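Local structure of Hep_Hag family (Burkholderia pseudomallei, 3S6L) at residues Q98-S103 with A112-A117; T108-H113 with A122-N127. The protein forms a YadA-like head domain of the trimeric autotransporter adhesin BoaA, a cell-surface protein that probably mediates attachment to host epithelial cells. All coordinates share one frame; numbering follows the deposited sequence.

Contact 1: residues Q98-S103 with A112-A117; sequences QGALAS and AHSTAA. With ZN (zinc ion), chain R.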
ATOM      1  N   GLN A  98      -1.184  -7.955   5.762  1.00 16.68           N
ATOM      2  CA  GLN A  98      -1.575  -9.339   5.927  1.00 18.06           C
ATOM      3  C   GLN A  98      -3.010  -9.407   6.483  1.00 18.50           C
ATOM      4  O   GLN A  98      -3.318  -8.702   7.460  1.00 18.96           O
ATOM      5  CB  GLN A  98      -0.563 -10.059   6.854  1.00 17.96           C
ATOM      6  CG  GLN A  98      -0.687 -11.594   6.870  1.00 18.71           C
ATOM      7  CD  GLN A  98      -1.520 -12.078   8.048  1.00 22.58           C
ATOM      8  OE1 GLN A  98      -1.421 -11.501   9.135  1.00 24.55           O
ATOM      9  NE2 GLN A  98      -2.338 -13.150   7.852  1.00 18.34           N
ATOM     10  N   GLY A  99      -3.878 -10.218   5.860  1.00 18.63           N
ATOM     11  CA  GLY A  99      -5.279 -10.420   6.349  1.00 18.53           C
ATOM     12  C   GLY A  99      -6.152  -9.171   6.273  1.00 19.40           C
ATOM     13  O   GLY A  99      -7.195  -9.078   6.941  1.00 20.39           O
ATOM     14  N   ALA A 100      -5.720  -8.181   5.484  1.00 18.56           N
ATOM     15  CA  ALA A 100      -6.467  -6.947   5.322  1.00 18.33           C
ATOM     16  C   ALA A 100      -7.633  -7.257   4.381  1.00 18.38           C
ATOM     17  O   ALA A 100      -7.489  -8.064   3.470  1.00 17.95           O
ATOM     18  CB  ALA A 100      -5.588  -5.846   4.726  1.00 16.94           C
ATOM     19  N   LEU A 101      -8.774  -6.616   4.602  1.00 17.77           N
ATOM     20  CA  LEU A 101      -9.952  -6.870   3.748  1.00 18.76           C
ATOM     21  C   LEU A 101     -10.606  -5.543   3.358  1.00 17.97           C
ATOM     22  O   LEU A 101     -10.966  -4.757   4.227  1.00 18.71           O
ATOM     23  CB  LEU A 101     -10.973  -7.793   4.428  1.00 18.10           C
ATOM     24  CG  LEU A 101     -12.293  -8.056   3.687  1.00 20.92           C
ATOM     25  CD1 LEU A 101     -12.095  -8.975   2.453  1.00 18.40           C
ATOM     26  CD2 LEU A 101     -13.366  -8.649   4.637  1.00 16.65           C
ATOM     27  N   ALA A 102     -10.694  -5.277   2.062  1.00 17.06           N
ATOM     28  CA  ALA A 102     -11.391  -4.107   1.587  1.00 17.45           C
ATOM     29  C   ALA A 102     -12.567  -4.673   0.799  1.00 18.42           C
ATOM     30  O   ALA A 102     -12.415  -5.066  -0.360  1.00 17.73           O
ATOM     31  CB  ALA A 102     -10.465  -3.258   0.686  1.00 16.25           C
ATOM     32  N   SER A 103     -13.726  -4.741   1.444  1.00 18.88           N
ATOM     33  CA  SER A 103     -14.856  -5.449   0.856  1.00 20.41           C
ATOM     34  C   SER A 103     -15.904  -4.487   0.315  1.00 20.50           C
ATOM     35  O   SER A 103     -16.619  -4.849  -0.572  1.00 21.14           O
ATOM     36  CB  SER A 103     -15.487  -6.411   1.857  1.00 19.80           C
ATOM     37  OG  SER A 103     -15.871  -5.671   2.982  1.00 23.84           O
ATOM     38  N   ALA A 112      -2.414  -4.480   8.655  1.00 17.62           N
ATOM     39  CA  ALA A 112      -2.673  -5.901   8.904  1.00 18.25           C
ATOM     40  C   ALA A 112      -4.011  -6.061   9.608  1.00 18.63           C
ATOM     41  O   ALA A 112      -4.267  -5.375  10.596  1.00 19.66           O
ATOM     42  CB  ALA A 112      -1.556  -6.507   9.757  1.00 17.10           C
ATOM     43  N   HIS A 113      -4.861  -6.947   9.102  1.00 18.51           N
ATOM     44  CA  HIS A 113      -6.171  -7.216   9.731  1.00 19.62           C
ATOM     45  C   HIS A 113      -7.081  -5.989   9.845  1.00 18.96           C
ATOM     46  O   HIS A 113      -7.983  -5.955  10.702  1.00 19.75           O
ATOM     47  CB  HIS A 113      -6.015  -7.922  11.101  1.00 20.34           C
ATOM     48  CG  HIS A 113      -5.236  -9.199  11.026  1.00 22.28           C
ATOM     49  ND1 HIS A 113      -5.787 -10.387  10.583  1.00 24.53           N
ATOM     50  CD2 HIS A 113      -3.939  -9.465  11.307  1.00 22.63           C
ATOM     51  CE1 HIS A 113      -4.866 -11.332  10.602  1.00 26.29           C
ATOM     52  NE2 HIS A 113      -3.738 -10.800  11.043  1.00 27.70           N
ATOM     53  N   SER A 114      -6.873  -5.005   8.975  1.00 18.04           N
ATOM     54  CA  SER A 114      -7.797  -3.878   8.864  1.00 18.75           C
ATOM     55  C   SER A 114      -8.949  -4.320   7.963  1.00 19.05           C
ATOM     56  O   SER A 114      -8.758  -5.176   7.103  1.00 19.81           O
ATOM     57  CB  SER A 114      -7.120  -2.661   8.242  1.00 18.05           C
ATOM     58  OG  SER A 114      -6.634  -2.997   6.930  1.00 19.78           O
ATOM     59  N   THR A 115     -10.127  -3.736   8.162  1.00 18.88           N
ATOM     60  CA  THR A 115     -11.332  -4.103   7.410  1.00 19.35           C
ATOM     61  C   THR A 115     -12.035  -2.805   6.973  1.00 18.96           C
ATOM     62  O   THR A 115     -12.459  -2.004   7.811  1.00 19.79           O
ATOM     63  CB  THR A 115     -12.329  -4.993   8.256  1.00 19.66           C
ATOM     64  OG1 THR A 115     -11.661  -6.184   8.729  1.00 21.46           O
ATOM     65  CG2 THR A 115     -13.596  -5.408   7.426  1.00 18.65           C
ATOM     66  N   ALA A 116     -12.091  -2.574   5.675  1.00 18.31           N
ATOM     67  CA  ALA A 116     -12.848  -1.447   5.136  1.00 19.15           C
ATOM     68  C   ALA A 116     -14.085  -2.039   4.501  1.00 20.28           C
ATOM     69  O   ALA A 116     -14.050  -2.505   3.343  1.00 20.51           O
ATOM     70  CB  ALA A 116     -12.048  -0.652   4.129  1.00 17.46           C
ATOM     71  N   ALA A 117     -15.170  -2.025   5.277  1.00 20.50           N
ATOM     72  CA  ALA A 117     -16.344  -2.792   4.936  1.00 21.93           C
ATOM     73  C   ALA A 117     -17.420  -1.967   4.237  1.00 22.45           C
ATOM     74  O   ALA A 117     -18.120  -2.475   3.379  1.00 23.40           O
ATOM     75  CB  ALA A 117     -16.907  -3.496   6.199  1.00 21.48           C
TER
HETATM   76 ZN    ZN R 186      -2.146 -12.140  10.987  1.00 46.81          ZN
HETATM   77  O   HOH W   1      -9.594  -8.023   8.123  1.00  7.70           O
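Gln98 and His113 grip one zinc ion between neighbouring turns. Gln98 OE1 and His113 NE2 each lie 2.1 Å from the metal. The two side chains run side by side and point the same way, with the amide plane turned 78° from the ring plane. Gln98 OE1 and His113 NE2 lie 3.1 Å apart because both bind the zinc; they are not hydrogen-bonded to each other. The other amide atom, Gln98 NE2, is hydrogen-bonded to Gln84 OE1 of the preceding turn, which probably fixes the amide flip that presents OE1 to the metal.

The backbone of 98-99 lies against His113. Gln98 O accepts a hydrogen bond from His113 N at 2.9 Å and also sits over the centre of one ring face, 4.0 Å above its plane. Gly99 has positive phi, and a CB there would clash with His113 CE1.

Further on, parallel bridges form at Leu101 with Thr115 and Ala102 with Ala116. Leu101 N hydrogen-bonds to Ser114 O, Ala116 N to Leu101 O, and Ser103 N to Ala116 O. One water donates to Gly99 O and Ser114 O and accepts from Thr115 OG1, tying the backbones together beside the sheet. Leu101 and Thr115 share that outer face, where Leu101 CD2 lies 4.3 Å from Thr115 CG2. Ala102 and Ala116 turn to the opposite face and rest on Ala109 of strand 108-110. Ser114 OG is hydrogen-bonded to Gly111 O within its own turn. Such in-register stacking of short parallel strands, with small residues inside, is characteristic of the left-handed beta-roll of YadA-like heads.

Contact 2: residues T108-H113 with A122-N127; sequences TALGAH and AAIGAN. With ZN (zinc ion), chain R.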
ATOM      1  N   THR A 108     -10.775   0.985   0.946  1.00 18.69           N
ATOM      2  CA  THR A 108      -9.333   0.946   0.976  1.00 19.03           C
ATOM      3  C   THR A 108      -8.954   0.566   2.385  1.00 19.02           C
ATOM      4  O   THR A 108      -9.308   1.278   3.349  1.00 20.65           O
ATOM      5  CB  THR A 108      -8.729   2.339   0.591  1.00 18.96           C
ATOM      6  OG1 THR A 108      -9.265   2.755  -0.673  1.00 19.12           O
ATOM      7  CG2 THR A 108      -7.213   2.288   0.502  1.00 18.23           C
ATOM      8  N   ALA A 109      -8.288  -0.578   2.511  1.00 18.18           N
ATOM      9  CA  ALA A 109      -7.879  -1.122   3.808  1.00 18.21           C
ATOM     10  C   ALA A 109      -6.373  -1.166   3.871  1.00 18.25           C
ATOM     11  O   ALA A 109      -5.750  -1.926   3.112  1.00 18.91           O
ATOM     12  CB  ALA A 109      -8.469  -2.536   4.029  1.00 17.36           C
ATOM     13  N   LEU A 110      -5.795  -0.380   4.784  1.00 18.07           N
ATOM     14  CA  LEU A 110      -4.338  -0.204   4.885  1.00 17.80           C
ATOM     15  C   LEU A 110      -3.805  -0.584   6.265  1.00 17.68           C
ATOM     16  O   LEU A 110      -3.891   0.199   7.218  1.00 18.50           O
ATOM     17  CB  LEU A 110      -3.995   1.258   4.547  1.00 17.69           C
ATOM     18  CG  LEU A 110      -4.460   1.720   3.152  1.00 18.29           C
ATOM     19  CD1 LEU A 110      -4.343   3.207   3.033  1.00 18.48           C
ATOM     20  CD2 LEU A 110      -3.677   1.065   2.045  1.00 17.96           C
ATOM     21  N   GLY A 111      -3.290  -1.798   6.400  1.00 17.66           N
ATOM     22  CA  GLY A 111      -2.806  -2.288   7.692  1.00 17.43           C
ATOM     23  C   GLY A 111      -3.254  -3.723   7.951  1.00 18.32           C
ATOM     24  O   GLY A 111      -4.344  -4.137   7.516  1.00 17.60           O
ATOM     25  N   ALA A 112      -2.414  -4.480   8.655  1.00 17.62           N
ATOM     26  CA  ALA A 112      -2.673  -5.901   8.904  1.00 18.25           C
ATOM     27  C   ALA A 112      -4.011  -6.061   9.608  1.00 18.63           C
ATOM     28  O   ALA A 112      -4.267  -5.375  10.596  1.00 19.66           O
ATOM     29  CB  ALA A 112      -1.556  -6.507   9.757  1.00 17.10           C
ATOM     30  N   HIS A 113      -4.861  -6.947   9.102  1.00 18.51           N
ATOM     31  CA  HIS A 113      -6.171  -7.216   9.731  1.00 19.62           C
ATOM     32  C   HIS A 113      -7.081  -5.989   9.845  1.00 18.96           C
ATOM     33  O   HIS A 113      -7.983  -5.955  10.702  1.00 19.75           O
ATOM     34  CB  HIS A 113      -6.015  -7.922  11.101  1.00 20.34           C
ATOM     35  CG  HIS A 113      -5.236  -9.199  11.026  1.00 22.28           C
ATOM     36  ND1 HIS A 113      -5.787 -10.387  10.583  1.00 24.53           N
ATOM     37  CD2 HIS A 113      -3.939  -9.465  11.307  1.00 22.63           C
ATOM     38  CE1 HIS A 113      -4.866 -11.332  10.602  1.00 26.29           C
ATOM     39  NE2 HIS A 113      -3.738 -10.800  11.043  1.00 27.70           N
ATOM     40  N   ALA A 122     -12.472   3.979   4.262  1.00 19.50           N
ATOM     41  CA  ALA A 122     -11.099   3.571   4.429  1.00 19.89           C
ATOM     42  C   ALA A 122     -10.780   3.202   5.863  1.00 19.98           C
ATOM     43  O   ALA A 122     -11.250   3.843   6.812  1.00 20.43           O
ATOM     44  CB  ALA A 122     -10.118   4.676   3.928  1.00 20.44           C
ATOM     45  N   ALA A 123      -9.942   2.184   6.007  1.00 19.80           N
ATOM     46  CA  ALA A 123      -9.484   1.743   7.316  1.00 20.01           C
ATOM     47  C   ALA A 123      -7.982   1.878   7.309  1.00 20.20           C
ATOM     48  O   ALA A 123      -7.318   1.261   6.455  1.00 21.19           O
ATOM     49  CB  ALA A 123      -9.899   0.294   7.565  1.00 19.53           C
ATOM     50  N   ILE A 124      -7.456   2.692   8.228  1.00 20.14           N
ATOM     51  CA  ILE A 124      -6.012   2.966   8.330  1.00 20.93           C
ATOM     52  C   ILE A 124      -5.482   2.422   9.658  1.00 20.91           C
ATOM     53  O   ILE A 124      -5.956   2.809  10.737  1.00 21.19           O
ATOM     54  CB  ILE A 124      -5.724   4.497   8.307  1.00 21.02           C
ATOM     55  CG1 ILE A 124      -6.334   5.192   7.092  1.00 23.82           C
ATOM     56  CG2 ILE A 124      -4.252   4.794   8.362  1.00 20.99           C
ATOM     57  CD1 ILE A 124      -5.918   4.596   5.779  1.00 28.38           C
ATOM     58  N   GLY A 125      -4.498   1.532   9.590  1.00 20.80           N
ATOM     59  CA  GLY A 125      -3.851   1.053  10.801  1.00 20.29           C
ATOM     60  C   GLY A 125      -4.216  -0.390  11.058  1.00 20.43           C
ATOM     61  O   GLY A 125      -5.278  -0.838  10.644  1.00 20.47           O
ATOM     62  N   ALA A 126      -3.317  -1.121  11.716  1.00 20.00           N
ATOM     63  CA  ALA A 126      -3.561  -2.500  12.041  1.00 20.97           C
ATOM     64  C   ALA A 126      -4.897  -2.657  12.830  1.00 22.06           C
ATOM     65  O   ALA A 126      -5.186  -1.852  13.743  1.00 23.05           O
ATOM     66  CB  ALA A 126      -2.388  -3.052  12.838  1.00 20.51           C
ATOM     67  N   ASN A 127      -5.708  -3.659  12.460  1.00 21.90           N
ATOM     68  CA  ASN A 127      -6.974  -3.959  13.160  1.00 22.33           C
ATOM     69  C   ASN A 127      -8.043  -2.861  13.056  1.00 22.01           C
ATOM     70  O   ASN A 127      -9.088  -2.957  13.714  1.00 22.92           O
ATOM     71  CB  ASN A 127      -6.703  -4.277  14.651  1.00 23.37           C
ATOM     72  CG  ASN A 127      -5.688  -5.414  14.838  1.00 25.72           C
ATOM     73  OD1 ASN A 127      -4.616  -5.235  15.437  1.00 28.84           O
ATOM     74  ND2 ASN A 127      -6.010  -6.572  14.304  1.00 23.31           N
TER
HETATM   75 ZN    ZN R 186      -2.146 -12.140  10.987  1.00 46.81          ZN
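Strands 108-110 and 122-124 pair in parallel on the sheet that faces the trimer axis, and Leu110 and Ile124 carry the apolar part of the contact. The strand axes are 4.7 Å apart and their directions differ by 5°. Thr108 O accepts from Ala123 N, Ala123 O from Leu110 N, and Leu110 O from Gly125 N. The hydrogen bond from Leu110 N to Ala123 O is 2.8 Å long and nearly straight, with an N-H...O angle of 170°.

Leu110 and Ile124 lie side by side and point the same way. Leu110 CD1 meets Ile124 CD1 at 3.5 Å, a tight carbon contact. With chi2 at -55°, Ile124 CD1 also reaches Leu110 CB at 4.0 Å. Each residue packs on its own counterparts in the second and third subunits. This is the inner wall of the trimeric left-handed beta-roll, where Leu110 and Ile124 add apolar layers to the core shared by three chains. Ala109 and Ala123 point the other way, into the chain's own roll, and both touch Ser114.

After the strands the backbones turn together. At the backbone angles of Gly111 and Gly125 a CB would be jammed against the carbonyl O of the residue before, and on Gly111 it would also clash with Gly125 and Ala126. A further backbone hydrogen bond, Asn127 N to Ala112 O, joins the loops at 2.9 Å. His113 O and Asn127 CA make a CA-H...O contact of 3.3 Å. At the end of the contact, Asn127 ND2 comes within 3.5 Å of His113 CB and approaches the ring obliquely. Ala126 O is hydrogen-bonded to Arg145 NH2.

Contacts 1 and 2 join successive turns of one roll on two of its sides, and their centres are 6 Å apart. Strand 108-110 of contact 2 lies in the chain between strands 101-102 and 115-116 of contact 1. Ala112 and His113 belong to both contacts, so the turn carrying the zinc ligand His113 connects the two sheets. The sheets also pack through the interior of the roll. Leu101 O lies 3.3 Å from Ala109 CB, and Ala116 CB lies 3.4 Å from Thr108 O. Gln98, the partner of His113 at this zinc, lies in contact 1. Contact 2 places the same histidine against the following turn.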